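Local coordinates for protein probable starch synthase 4, chloroplastic/amyloplastic (Arabidopsis thaliana, PDB 6GNE) that is a plastid starch synthase with the two-domain GT-B glycosyltransferase fold, modelled here with adenosine-5'-diphosphate and a glycan, at residues A[316-321]-A[325-330]. Numbering follows the deposited sequence.
With ADP (adenosine-5'-diphosphate), chain F; AC1 (4,6-dideoxy-4-{[(1S,4R,5S,6S)-4,5,6-trihydroxy-3-(hydroxymethyl)cyclohex-2-en-1-yl]amino}-alpha-D-glucopyranose), chain C.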
loop_
_atom_site.group_PDB
_atom_site.type_symbol
_atom_site.label_atom_id
_atom_site.label_comp_id
_atom_site.label_asym_id
_atom_site.label_seq_id
_atom_site.Cartn_x
_atom_site.Cartn_y
_atom_site.Cartn_z
ATOM N N THR A 316 8.949 7.538 3.029
ATOM C CA THR A 316 8.004 6.897 3.932
ATOM C C THR A 316 7.018 7.904 4.512
ATOM O O THR A 316 7.250 9.117 4.500
ATOM C CB THR A 316 8.764 6.223 5.105
ATOM O OG1 THR A 316 7.867 5.423 5.875
ATOM C CG2 THR A 316 9.424 7.262 6.006
ATOM N N ARG A 317 5.910 7.382 5.012
ATOM C CA ARG A 317 5.050 8.139 5.890
ATOM C C ARG A 317 5.730 8.033 7.246
ATOM O O ARG A 317 6.260 7.000 7.584
ATOM C CB ARG A 317 3.618 7.562 5.922
ATOM C CG ARG A 317 2.894 7.674 4.569
ATOM C CD ARG A 317 1.585 6.880 4.445
ATOM N NE ARG A 317 1.706 5.514 5.003
ATOM C CZ ARG A 317 1.316 5.137 6.225
ATOM N NH1 ARG A 317 0.741 6.019 7.034
ATOM N NH2 ARG A 317 1.467 3.863 6.637
ATOM N N LEU A 318 5.708 9.115 8.005
ATOM C CA LEU A 318 6.359 9.179 9.288
ATOM C C LEU A 318 5.337 8.937 10.396
ATOM O O LEU A 318 4.780 9.866 10.967
ATOM C CB LEU A 318 7.046 10.523 9.438
ATOM C CG LEU A 318 8.211 10.819 8.480
ATOM C CD1 LEU A 318 8.531 12.300 8.544
ATOM C CD2 LEU A 318 9.448 10.013 8.829
ATOM N N VAL A 319 5.115 7.659 10.674
ATOM C CA VAL A 319 4.177 7.184 11.709
ATOM C C VAL A 319 4.873 6.078 12.505
ATOM O O VAL A 319 5.787 5.454 12.002
ATOM C CB VAL A 319 2.849 6.665 11.060
ATOM C CG1 VAL A 319 2.170 7.786 10.275
ATOM C CG2 VAL A 319 3.078 5.470 10.113
ATOM N N PRO A 320 4.439 5.811 13.747
ATOM C CA PRO A 320 5.138 4.791 14.562
ATOM C C PRO A 320 5.444 3.481 13.877
ATOM O O PRO A 320 6.489 2.906 14.133
ATOM C CB PRO A 320 4.187 4.562 15.716
ATOM C CG PRO A 320 3.467 5.877 15.882
ATOM C CD PRO A 320 3.464 6.578 14.551
ATOM N N GLN A 321 4.555 3.017 12.994
ATOM C CA GLN A 321 4.752 1.746 12.308
ATOM C C GLN A 321 6.137 1.655 11.638
ATOM O O GLN A 321 6.784 0.571 11.636
ATOM C CB GLN A 321 3.657 1.541 11.275
ATOM C CG GLN A 321 3.829 0.324 10.363
ATOM C CD GLN A 321 2.885 0.316 9.187
ATOM O OE1 GLN A 321 1.805 0.894 9.263
ATOM N NE2 GLN A 321 3.297 -0.338 8.079
ATOM N N HIS A 325 11.826 6.542 15.407
ATOM C CA HIS A 325 12.977 6.774 16.281
ATOM C C HIS A 325 14.250 6.229 15.621
ATOM O O HIS A 325 15.301 6.874 15.724
ATOM C CB HIS A 325 12.773 6.195 17.703
ATOM C CG HIS A 325 11.685 6.880 18.475
ATOM N ND1 HIS A 325 11.698 8.235 18.726
ATOM C CD2 HIS A 325 10.538 6.402 19.032
ATOM C CE1 HIS A 325 10.608 8.565 19.401
ATOM N NE2 HIS A 325 9.889 7.470 19.601
ATOM N N LEU A 326 14.134 5.070 14.967
ATOM C CA LEU A 326 15.229 4.495 14.188
ATOM C C LEU A 326 15.576 5.292 12.941
ATOM O O LEU A 326 16.737 5.381 12.585
ATOM C CB LEU A 326 14.943 3.030 13.808
ATOM C CG LEU A 326 14.869 2.102 15.014
ATOM C CD1 LEU A 326 14.426 0.728 14.559
ATOM C CD2 LEU A 326 16.225 2.070 15.770
ATOM N N ILE A 327 14.581 5.877 12.287
ATOM C CA ILE A 327 14.830 6.747 11.155
ATOM C C ILE A 327 15.594 7.991 11.619
ATOM O O ILE A 327 16.599 8.364 11.014
ATOM C CB ILE A 327 13.540 7.151 10.449
ATOM C CG1 ILE A 327 12.936 5.910 9.769
ATOM C CG2 ILE A 327 13.805 8.196 9.390
ATOM C CD1 ILE A 327 11.514 6.067 9.271
ATOM N N ARG A 328 15.112 8.622 12.688
ATOM C CA ARG A 328 15.829 9.715 13.319
ATOM C C ARG A 328 17.296 9.350 13.612
ATOM O O ARG A 328 18.193 10.108 13.240
ATOM C CB ARG A 328 15.150 10.114 14.602
ATOM C CG ARG A 328 15.770 11.318 15.288
ATOM C CD ARG A 328 15.330 11.470 16.716
ATOM N NE ARG A 328 15.414 12.883 17.094
ATOM C CZ ARG A 328 16.524 13.517 17.509
ATOM N NH1 ARG A 328 16.462 14.813 17.835
ATOM N NH2 ARG A 328 17.700 12.881 17.594
ATOM N N HIS A 329 17.525 8.205 14.252
ATOM C CA HIS A 329 18.870 7.755 14.579
ATOM C C HIS A 329 19.719 7.573 13.345
ATOM O O HIS A 329 20.879 7.944 13.320
ATOM C CB HIS A 329 18.858 6.448 15.377
ATOM C CG HIS A 329 20.222 5.858 15.583
ATOM N ND1 HIS A 329 21.191 6.488 16.325
ATOM C CD2 HIS A 329 20.787 4.712 15.122
ATOM C CE1 HIS A 329 22.289 5.748 16.332
ATOM N NE2 HIS A 329 22.072 4.661 15.612
ATOM N N ALA A 330 19.136 6.988 12.314
ATOM C CA ALA A 330 19.838 6.693 11.065
ATOM C C ALA A 330 20.370 7.936 10.374
ATOM O O ALA A 330 21.380 7.851 9.694
ATOM C CB ALA A 330 18.920 5.938 10.115
HETATM P PB ADP F . 2.528 2.254 3.402
HETATM O O1B ADP F . 1.407 1.592 2.657
HETATM O O2B ADP F . 2.699 3.730 3.186
HETATM O O3B ADP F . 2.473 1.917 4.874
HETATM P PA ADP F . 4.124 0.892 1.422
HETATM O O1A ADP F . 5.598 0.620 1.339
HETATM O O2A ADP F . 3.243 -0.318 1.247
HETATM O O3A ADP F . 3.894 1.616 2.841
HETATM O "O5'" ADP F . 3.666 1.976 0.329
HETATM C "C5'" ADP F . 4.247 3.279 0.258
HETATM C "C4'" ADP F . 4.090 3.967 -1.111
HETATM O "O4'" ADP F . 3.919 5.380 -0.928
HETATM C "C3'" ADP F . 5.322 3.853 -1.985
HETATM O "O3'" ADP F . 4.925 3.962 -3.342
HETATM C "C2'" ADP F . 6.130 5.071 -1.619
HETATM O "O2'" ADP F . 7.032 5.462 -2.639
HETATM C "C1'" ADP F . 5.044 6.090 -1.445
HETATM N N9 ADP F . 5.383 7.172 -0.495
HETATM C C8 ADP F . 5.370 7.111 0.842
HETATM N N7 ADP F . 5.688 8.312 1.375
HETATM C C5 ADP F . 5.907 9.169 0.365
HETATM C C6 ADP F . 6.293 10.607 0.219
HETATM N N6 ADP F . 6.519 11.370 1.318
HETATM N N1 ADP F . 6.411 11.099 -1.048
HETATM C C2 ADP F . 6.202 10.309 -2.132
HETATM N N3 ADP F . 5.862 9.012 -2.056
HETATM C C4 ADP F . 5.706 8.403 -0.863
HETATM C C1 AC1 C . -4.364 3.085 4.693
HETATM O O2 AC1 C . -5.657 1.105 5.234
HETATM C C2 AC1 C . -4.491 1.567 4.531
HETATM C C4A AC1 C . 1.371 -2.536 2.780
HETATM C C3 AC1 C . -3.209 0.843 4.972
HETATM O O3 AC1 C . -3.406 -0.552 4.724
HETATM C C4 AC1 C . -2.004 1.406 4.212
HETATM N N4A AC1 C . -0.724 0.733 4.497
HETATM C C5 AC1 C . -1.961 2.901 4.540
HETATM O O5 AC1 C . -3.157 3.527 4.069
HETATM C C6 AC1 C . -0.821 3.638 3.859
HETATM C C1B AC1 C . -0.451 -0.685 4.218
HETATM C C2B AC1 C . 0.843 -1.223 4.881
HETATM O O2B AC1 C . 1.417 -0.314 5.841
HETATM C C3B AC1 C . 1.921 -1.665 3.898
HETATM O O3B AC1 C . 2.819 -2.499 4.626
HETATM O O4 AC1 C . 2.420 -2.826 1.855
HETATM C C5B AC1 C . 0.198 -1.892 2.103
HETATM C C7B AC1 C . -0.580 -1.012 2.744
HETATM C C6B AC1 C . -0.158 -2.286 0.689
HETATM O O6B AC1 C . -0.518 -3.671 0.624
#
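The beta-alpha-beta unit of strand 311-317, helix 324-336 and strand 340-346 turns here from strand to helix, and Ile327 on the helix meets Thr316 and Leu318. The packing is small, buried and purely apolar. Thr316 and Ile327 reach toward each other tip to tip, with CG2 of Thr316 4.1 Å from CD1 of Ile327. CD1 of Ile327 also lies 4.5 Å from CD2 of Leu318, a looser touch. With chi1 at -171°, the Thr316 hydroxyl points away from the backbone N and CG2 takes the position that faces the helix. Thr316 OG1 donates a hydrogen bond to Arg317 O at 2.8 Å, coming in 34° off the carbonyl plane. Leu318 also packs on Ile352 and Phe356 of helix 350-362.

Arg317 faces the ligands. Arg317 NE donates a nearly straight hydrogen bond to ADP O2B (2.7 Å), and Arg317 NH2 another to ADP O3B (2.8 Å). Two bonds to one terminal phosphate fix the rotation of the guanidinium. C6 of AC1 lies 3.1 Å above one face of the Arg317 guanidinium, offset toward its rim. Gln321, extended beyond CG, donates a hydrogen bond from NE2 to AC1 O2B at 2.9 Å. Lys322 NZ is a further partner of ADP. A strand whose C-terminal end and following loop hold ligands, backed by the next helix, is typical of the Rossmann-like C-terminal domain of GT-B glycosyltransferases.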